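Local coordinates for protein potential RNA-dependent RNA polymerase (PDB 5I62) that catalyses template-directed RNA synthesis from ribonucleoside triphosphates and probably serves both transcription and replication of the double-stranded RNA genome of a human picobirnavirus, at residues Val7-Pro15 / Glu177-Gly185. Numbering follows the deposited sequence.
Sequences VWSKYFNIP and EWSGAAVLG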
# COMPACT_ATOMS: atom_id res chain seq x y z
N VAL A 7 1.11 31.25 14.28
CA VAL A 7 0.17 30.12 14.28
C VAL A 7 0.83 28.88 13.70
O VAL A 7 0.72 27.79 14.25
CB VAL A 7 -1.13 30.48 13.54
CG1 VAL A 7 -2.03 29.25 13.43
CG2 VAL A 7 -1.87 31.58 14.28
N TRP A 8 1.58 29.06 12.60
CA TRP A 8 2.37 27.98 12.03
C TRP A 8 3.28 27.35 13.08
O TRP A 8 3.43 26.12 13.12
CB TRP A 8 3.19 28.51 10.85
CG TRP A 8 4.06 27.52 10.14
CD1 TRP A 8 5.43 27.46 10.16
CD2 TRP A 8 3.63 26.45 9.27
NE1 TRP A 8 5.88 26.42 9.37
CE2 TRP A 8 4.80 25.79 8.81
CE3 TRP A 8 2.38 25.98 8.85
CZ2 TRP A 8 4.74 24.69 7.95
CZ3 TRP A 8 2.32 24.89 8.00
CH2 TRP A 8 3.50 24.26 7.55
N SER A 9 3.86 28.16 13.97
CA SER A 9 4.75 27.61 14.97
C SER A 9 4.01 26.87 16.10
O SER A 9 4.67 26.32 16.99
CB SER A 9 5.65 28.71 15.55
OG SER A 9 4.90 29.77 16.09
N LYS A 10 2.67 26.83 16.07
CA LYS A 10 1.93 25.97 16.98
C LYS A 10 1.67 24.59 16.39
O LYS A 10 1.30 23.67 17.13
CB LYS A 10 0.60 26.61 17.37
CG LYS A 10 0.74 27.94 18.08
CD LYS A 10 -0.64 28.54 18.35
CE LYS A 10 -0.50 29.95 18.93
NZ LYS A 10 0.52 29.96 20.03
N TYR A 11 1.85 24.45 15.08
CA TYR A 11 1.79 23.17 14.37
C TYR A 11 3.16 22.53 14.23
O TYR A 11 3.28 21.31 14.25
CB TYR A 11 1.19 23.37 12.98
CG TYR A 11 -0.28 23.73 13.00
CD1 TYR A 11 -0.69 25.03 13.22
CD2 TYR A 11 -1.25 22.75 12.78
CE1 TYR A 11 -2.04 25.36 13.25
CE2 TYR A 11 -2.59 23.07 12.80
CZ TYR A 11 -2.98 24.37 13.03
OH TYR A 11 -4.33 24.69 13.05
N PHE A 12 4.22 23.34 14.07
CA PHE A 12 5.56 22.81 13.88
C PHE A 12 6.55 23.51 14.79
O PHE A 12 6.40 24.69 15.11
CB PHE A 12 6.01 22.94 12.43
CG PHE A 12 5.16 22.15 11.49
CD1 PHE A 12 5.41 20.80 11.28
CD2 PHE A 12 4.06 22.73 10.89
CE1 PHE A 12 4.61 20.06 10.45
CE2 PHE A 12 3.24 21.97 10.05
CZ PHE A 12 3.52 20.64 9.84
N ASN A 13 7.55 22.76 15.19
CA ASN A 13 8.64 23.26 16.01
C ASN A 13 9.52 24.12 15.11
O ASN A 13 10.16 23.61 14.19
CB ASN A 13 9.40 22.07 16.59
CG ASN A 13 10.46 22.49 17.60
OD1 ASN A 13 10.20 23.29 18.50
ND2 ASN A 13 11.65 21.92 17.47
N ILE A 14 9.50 25.44 15.33
CA ILE A 14 10.13 26.45 14.44
C ILE A 14 11.21 27.19 15.25
O ILE A 14 10.92 27.64 16.35
CB ILE A 14 9.08 27.47 13.88
CG1 ILE A 14 7.99 26.79 13.03
CG2 ILE A 14 9.72 28.61 13.07
CD1 ILE A 14 8.52 25.91 11.91
N PRO A 15 12.42 27.36 14.69
CA PRO A 15 12.75 27.08 13.29
C PRO A 15 13.05 25.61 12.98
O PRO A 15 13.36 24.81 13.87
CB PRO A 15 14.01 27.96 13.04
CG PRO A 15 14.39 28.56 14.41
CD PRO A 15 13.61 27.80 15.44
N GLU A 177 1.30 21.42 24.42
CA GLU A 177 0.12 21.32 23.57
C GLU A 177 0.46 21.86 22.19
O GLU A 177 0.81 23.04 22.05
CB GLU A 177 -1.09 22.07 24.13
CG GLU A 177 -2.21 22.08 23.07
CD GLU A 177 -3.58 22.48 23.58
OE1 GLU A 177 -3.81 22.48 24.81
OE2 GLU A 177 -4.43 22.79 22.72
N TRP A 178 0.40 20.99 21.19
CA TRP A 178 0.58 21.37 19.80
C TRP A 178 -0.75 21.26 19.06
O TRP A 178 -1.71 20.64 19.54
CB TRP A 178 1.61 20.47 19.10
CG TRP A 178 2.98 20.40 19.71
CD1 TRP A 178 3.44 19.48 20.61
CD2 TRP A 178 4.08 21.28 19.44
NE1 TRP A 178 4.76 19.73 20.92
CE2 TRP A 178 5.17 20.83 20.22
CE3 TRP A 178 4.25 22.40 18.63
CZ2 TRP A 178 6.42 21.45 20.18
CZ3 TRP A 178 5.49 23.03 18.60
CH2 TRP A 178 6.56 22.55 19.38
N SER A 179 -0.81 21.86 17.88
CA SER A 179 -1.92 21.64 16.97
C SER A 179 -1.42 20.70 15.88
O SER A 179 -0.35 20.95 15.29
CB SER A 179 -2.44 22.96 16.40
OG SER A 179 -3.79 22.83 15.96
N GLY A 180 -2.16 19.62 15.61
CA GLY A 180 -1.66 18.59 14.71
C GLY A 180 -2.09 18.83 13.26
O GLY A 180 -3.19 19.30 12.98
N ALA A 181 -1.19 18.48 12.34
CA ALA A 181 -1.52 18.48 10.92
C ALA A 181 -0.70 17.42 10.21
O ALA A 181 0.51 17.29 10.45
CB ALA A 181 -1.28 19.86 10.29
N ALA A 182 -1.35 16.67 9.32
CA ALA A 182 -0.60 15.86 8.37
C ALA A 182 0.22 16.78 7.47
O ALA A 182 -0.13 17.93 7.24
CB ALA A 182 -1.52 14.99 7.52
N VAL A 183 1.33 16.26 6.98
CA VAL A 183 2.15 16.98 6.01
C VAL A 183 1.98 16.32 4.65
O VAL A 183 2.04 15.10 4.54
CB VAL A 183 3.62 17.00 6.44
CG1 VAL A 183 4.51 17.46 5.29
CG2 VAL A 183 3.80 17.91 7.67
N LEU A 184 1.79 17.15 3.61
CA LEU A 184 1.62 16.65 2.25
C LEU A 184 2.91 15.99 1.77
O LEU A 184 3.93 16.67 1.61
CB LEU A 184 1.21 17.77 1.29
CG LEU A 184 1.01 17.32 -0.17
CD1 LEU A 184 -0.18 16.37 -0.31
CD2 LEU A 184 0.86 18.49 -1.13
N GLY A 185 2.86 14.68 1.56
CA GLY A 185 3.94 13.93 0.97
C GLY A 185 3.59 13.41 -0.43
O GLY A 185 2.52 13.66 -0.98
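Lys-10 O of helix 5-11 accepts a nearly straight hydrogen bond from Ser-179 N (2.9 Å). In this right-hand-shaped RNA polymerase fold, the bond ties the N-terminal segment to broken strand 176-189 of a mixed sheet; the axes of 7-11 and 177-180 cross at 95°. One residue on, Tyr-11 CA approaches Ser-179 O at 3.2 Å in a CA-H...O contact, so the N-H and C=O of Ser-179 both turn toward residues 10 and 11. Ser-179 suits this place by its small side chain: its CB sits over the centre of the Tyr-11 ring, 3.6 Å from the centroid, in a CH-pi contact. With CG anti to its own carbonyl carbon (chi1 -69°), the tyrosine lays its ring across the strand, CD2 near the Ala-181 methyl and the hydroxyl hydrogen-bonded to Tyr-315. The broad indole of Trp-178 spans the carbonyl oxygens of Ser-9 and Lys-10 with its polarised C-H edge; Lys-10 O lies in the ring plane, 3.5 Å from CE3. At the same edge CH2 meets Asn-13 OD1 at 3.8 Å, the amide plane standing 85° to the indole. Phe-12 lays CD2 over a face of the Trp-8 ring, and the two flat aromatics form an apolar cluster with Leu-19 and Ala-307. Beyond the break in the strand, branched Val-183 joins this cluster with one methyl, CG2, set at the edge of the Phe-12 ring 3.5 Å from CZ.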